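Local coordinates for EDTA monooxygenase (EDTA-degrading bacterium BNC1, PDB 5DQP), which probably acts as a flavin-dependent monooxygenase that uses reduced FMN and molecular oxygen in the breakdown of EDTA, at residues Y103-L114 and P197-P208. Sequence-based numbering, arbitrary orientation.
Sequences YTLARQIASVNL and PLNVPLPPYGPP
Y103 and L198 meet ring to methyl: CD1 of the leucine lies over one face of the phenol as a CH-pi contact, 4.1 Å from the ring centroid. With CG anti to the backbone N (chi1 -169°), the tyrosine swings the end of its ring out to the loop, where its OH donates to P197 O at 3.0 Å, in the carbonyl plane and on a lone pair. Tyrosine thus serves both as apolar platform and as donor; a phenylalanine here, lacking the hydroxyl, would probably keep the face for L198 but leave P197 O without this donor and the ring less firmly tied to the loop.

The remaining apolar contacts run down the helix. A106 and A110 are small enough for the loop to come close, V200 CG1 resting 3.8 Å from A110 CB. L114 spreads its two methyls, CD2 against P201 CD and CD1 against P203 CG, while P208 CB packs on I109 CG2 at 3.6 Å. The prolines offer compact, conformationally restricted hydrocarbon rings to these branches.

Two waters carry polar links between the segments. One accepts from R107 NH1 and donates to N199 O; ND2 of N199 lies over one face of the guanidinium, the amide turned 40° from it, and R107 NH1 also forms a salt bridge with D57 of the second subunit. A second water accepts from N113 ND2, 3.0 Å from its oxygen, and donates to G206 O, while N113 OD1 accepts from I120 N. G206, closing a type I turn from P203, has a positive phi (107°), and a CB there would jam against the preceding carbonyl O.

The contact lays the loop leading to strand 210-213 along helix 102-115 of the luciferase-like TIM barrel. W161 of helix 143-161 touches A110, L198 and P208, and I109 also reaches W122 of strand 120-125 and I76 of helix 75-85.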
# COMPACT_ATOMS: atom_id res chain seq x y z
N TYR A 103 3.47 -6.12 12.45
CA TYR A 103 3.70 -4.71 12.70
C TYR A 103 3.59 -3.92 11.41
O TYR A 103 2.97 -2.85 11.36
CB TYR A 103 5.06 -4.53 13.37
CG TYR A 103 5.30 -3.14 13.90
CD1 TYR A 103 5.84 -2.16 13.09
CD2 TYR A 103 4.99 -2.81 15.21
CE1 TYR A 103 6.06 -0.89 13.56
CE2 TYR A 103 5.21 -1.54 15.69
CZ TYR A 103 5.75 -0.59 14.84
OH TYR A 103 6.00 0.69 15.27
N THR A 104 4.14 -4.48 10.33
CA THR A 104 3.99 -3.86 9.02
C THR A 104 2.53 -3.76 8.61
O THR A 104 2.05 -2.69 8.22
CB THR A 104 4.80 -4.65 8.00
OG1 THR A 104 6.18 -4.60 8.37
CG2 THR A 104 4.61 -4.04 6.62
N LEU A 105 1.78 -4.86 8.71
CA LEU A 105 0.38 -4.82 8.30
C LEU A 105 -0.43 -3.85 9.16
O LEU A 105 -1.22 -3.06 8.64
CB LEU A 105 -0.22 -6.22 8.35
CG LEU A 105 -1.65 -6.30 7.79
CD1 LEU A 105 -1.89 -7.64 7.19
CD2 LEU A 105 -2.66 -6.05 8.92
N ALA A 106 -0.27 -3.92 10.49
CA ALA A 106 -0.99 -2.99 11.37
C ALA A 106 -0.74 -1.54 10.95
O ALA A 106 -1.67 -0.72 10.85
CB ALA A 106 -0.54 -3.20 12.83
N ARG A 107 0.52 -1.23 10.67
CA ARG A 107 0.95 0.12 10.36
C ARG A 107 0.48 0.56 8.98
O ARG A 107 0.12 1.73 8.78
CB ARG A 107 2.47 0.14 10.46
CG ARG A 107 3.13 1.15 9.64
CD ARG A 107 4.62 1.11 9.84
NE ARG A 107 5.12 2.47 9.87
CZ ARG A 107 6.28 2.85 9.37
NH1 ARG A 107 6.63 4.12 9.46
NH2 ARG A 107 7.08 1.97 8.78
N GLN A 108 0.44 -0.36 8.01
CA GLN A 108 0.03 0.02 6.66
C GLN A 108 -1.49 0.19 6.56
O GLN A 108 -1.96 1.15 5.95
CB GLN A 108 0.57 -1.00 5.67
CG GLN A 108 2.06 -0.87 5.44
CD GLN A 108 2.56 -1.79 4.34
OE1 GLN A 108 1.92 -2.79 4.03
NE2 GLN A 108 3.70 -1.45 3.73
N ILE A 109 -2.26 -0.70 7.17
CA ILE A 109 -3.71 -0.49 7.21
C ILE A 109 -4.06 0.77 8.02
O ILE A 109 -4.95 1.53 7.65
CB ILE A 109 -4.44 -1.72 7.76
CG1 ILE A 109 -4.11 -2.97 6.93
CG2 ILE A 109 -5.97 -1.47 7.88
CD1 ILE A 109 -4.58 -2.92 5.50
N ALA A 110 -3.38 0.97 9.15
CA ALA A 110 -3.68 2.14 9.98
C ALA A 110 -3.29 3.43 9.27
O ALA A 110 -3.98 4.45 9.41
CB ALA A 110 -2.98 2.04 11.33
N SER A 111 -2.21 3.40 8.50
CA SER A 111 -1.81 4.58 7.75
C SER A 111 -2.84 4.90 6.69
O SER A 111 -3.21 6.06 6.50
CB SER A 111 -0.45 4.38 7.07
OG SER A 111 0.58 4.07 7.99
N VAL A 112 -3.28 3.89 5.92
CA VAL A 112 -4.14 4.23 4.80
C VAL A 112 -5.49 4.65 5.33
O VAL A 112 -6.15 5.53 4.75
CB VAL A 112 -4.23 3.07 3.78
CG1 VAL A 112 -5.07 1.90 4.32
CG2 VAL A 112 -4.77 3.59 2.46
N ASN A 113 -5.92 4.07 6.45
CA ASN A 113 -7.18 4.46 7.07
C ASN A 113 -7.14 5.92 7.49
O ASN A 113 -8.00 6.73 7.10
CB ASN A 113 -7.48 3.57 8.28
CG ASN A 113 -8.91 3.74 8.78
OD1 ASN A 113 -9.87 3.74 7.99
ND2 ASN A 113 -9.06 3.89 10.08
N LEU A 114 -6.13 6.27 8.29
CA LEU A 114 -5.95 7.63 8.79
C LEU A 114 -5.75 8.62 7.65
O LEU A 114 -6.41 9.66 7.59
CB LEU A 114 -4.77 7.66 9.77
CG LEU A 114 -4.50 8.90 10.62
CD1 LEU A 114 -5.71 9.26 11.42
CD2 LEU A 114 -3.33 8.61 11.57
N PRO A 197 5.24 0.18 20.86
CA PRO A 197 3.99 0.65 20.24
C PRO A 197 4.07 0.81 18.72
O PRO A 197 5.16 0.85 18.13
CB PRO A 197 3.77 2.02 20.90
CG PRO A 197 5.14 2.48 21.30
CD PRO A 197 5.88 1.24 21.67
N LEU A 198 2.89 0.87 18.10
CA LEU A 198 2.75 1.26 16.71
C LEU A 198 3.05 2.75 16.56
O LEU A 198 2.74 3.54 17.45
CB LEU A 198 1.34 0.99 16.23
CG LEU A 198 1.02 0.95 14.74
CD1 LEU A 198 1.78 -0.20 14.11
CD2 LEU A 198 -0.50 0.79 14.56
N ASN A 199 3.67 3.12 15.43
CA ASN A 199 3.95 4.51 15.11
C ASN A 199 2.88 5.14 14.20
O ASN A 199 3.19 6.02 13.39
CB ASN A 199 5.34 4.64 14.50
CG ASN A 199 5.49 3.91 13.18
OD1 ASN A 199 4.66 3.08 12.81
ND2 ASN A 199 6.56 4.21 12.47
N VAL A 200 1.63 4.73 14.33
CA VAL A 200 0.51 5.38 13.68
C VAL A 200 -0.56 5.49 14.76
O VAL A 200 -0.86 4.48 15.40
CB VAL A 200 -0.02 4.60 12.46
CG1 VAL A 200 -1.22 5.33 11.84
CG2 VAL A 200 1.07 4.35 11.43
N PRO A 201 -1.13 6.66 15.01
CA PRO A 201 -2.02 6.79 16.17
C PRO A 201 -3.45 6.35 15.88
O PRO A 201 -3.95 6.47 14.75
CB PRO A 201 -1.96 8.29 16.48
CG PRO A 201 -1.86 8.87 15.08
CD PRO A 201 -0.97 7.94 14.30
N LEU A 202 -4.12 5.86 16.92
CA LEU A 202 -5.53 5.53 16.83
C LEU A 202 -6.31 6.80 16.53
O LEU A 202 -6.12 7.82 17.20
CB LEU A 202 -6.03 4.92 18.14
CG LEU A 202 -7.44 4.32 18.20
CD1 LEU A 202 -7.56 3.13 17.24
CD2 LEU A 202 -7.73 3.88 19.60
N PRO A 203 -7.19 6.79 15.54
CA PRO A 203 -8.01 7.96 15.27
C PRO A 203 -9.11 8.07 16.31
O PRO A 203 -9.44 7.08 16.98
CB PRO A 203 -8.59 7.68 13.87
CG PRO A 203 -7.74 6.51 13.32
CD PRO A 203 -7.39 5.72 14.55
N PRO A 204 -9.72 9.25 16.45
CA PRO A 204 -10.81 9.40 17.43
C PRO A 204 -12.07 8.64 17.06
O PRO A 204 -12.90 8.38 17.94
CB PRO A 204 -11.05 10.92 17.45
CG PRO A 204 -10.61 11.38 16.11
CD PRO A 204 -9.43 10.52 15.75
N TYR A 205 -12.24 8.26 15.81
CA TYR A 205 -13.41 7.48 15.43
C TYR A 205 -13.14 5.97 15.39
O TYR A 205 -14.01 5.20 14.96
CB TYR A 205 -13.94 7.99 14.08
CG TYR A 205 -12.81 8.17 13.10
CD1 TYR A 205 -12.28 7.07 12.43
CD2 TYR A 205 -12.25 9.42 12.84
CE1 TYR A 205 -11.23 7.20 11.57
CE2 TYR A 205 -11.20 9.56 11.95
CZ TYR A 205 -10.70 8.45 11.31
OH TYR A 205 -9.66 8.57 10.42
N GLY A 206 -11.97 5.52 15.83
CA GLY A 206 -11.75 4.11 16.05
C GLY A 206 -10.86 3.46 15.02
O GLY A 206 -10.45 4.08 14.04
N PRO A 207 -10.59 2.16 15.20
CA PRO A 207 -9.63 1.45 14.35
C PRO A 207 -10.23 1.05 13.00
O PRO A 207 -11.45 1.17 12.78
CB PRO A 207 -9.29 0.21 15.20
CG PRO A 207 -10.58 -0.09 15.91
CD PRO A 207 -11.14 1.29 16.25
N PRO A 208 -9.40 0.58 12.06
CA PRO A 208 -9.93 0.11 10.78
C PRO A 208 -10.95 -1.00 10.96
O PRO A 208 -10.83 -1.83 11.86
CB PRO A 208 -8.69 -0.41 10.04
CG PRO A 208 -7.53 0.32 10.71
CD PRO A 208 -7.93 0.39 12.14
O HOH W 1 4.12 5.29 10.44
O HOH W 2 -11.59 3.73 11.59
O HOH W 3 -8.71 10.85 9.66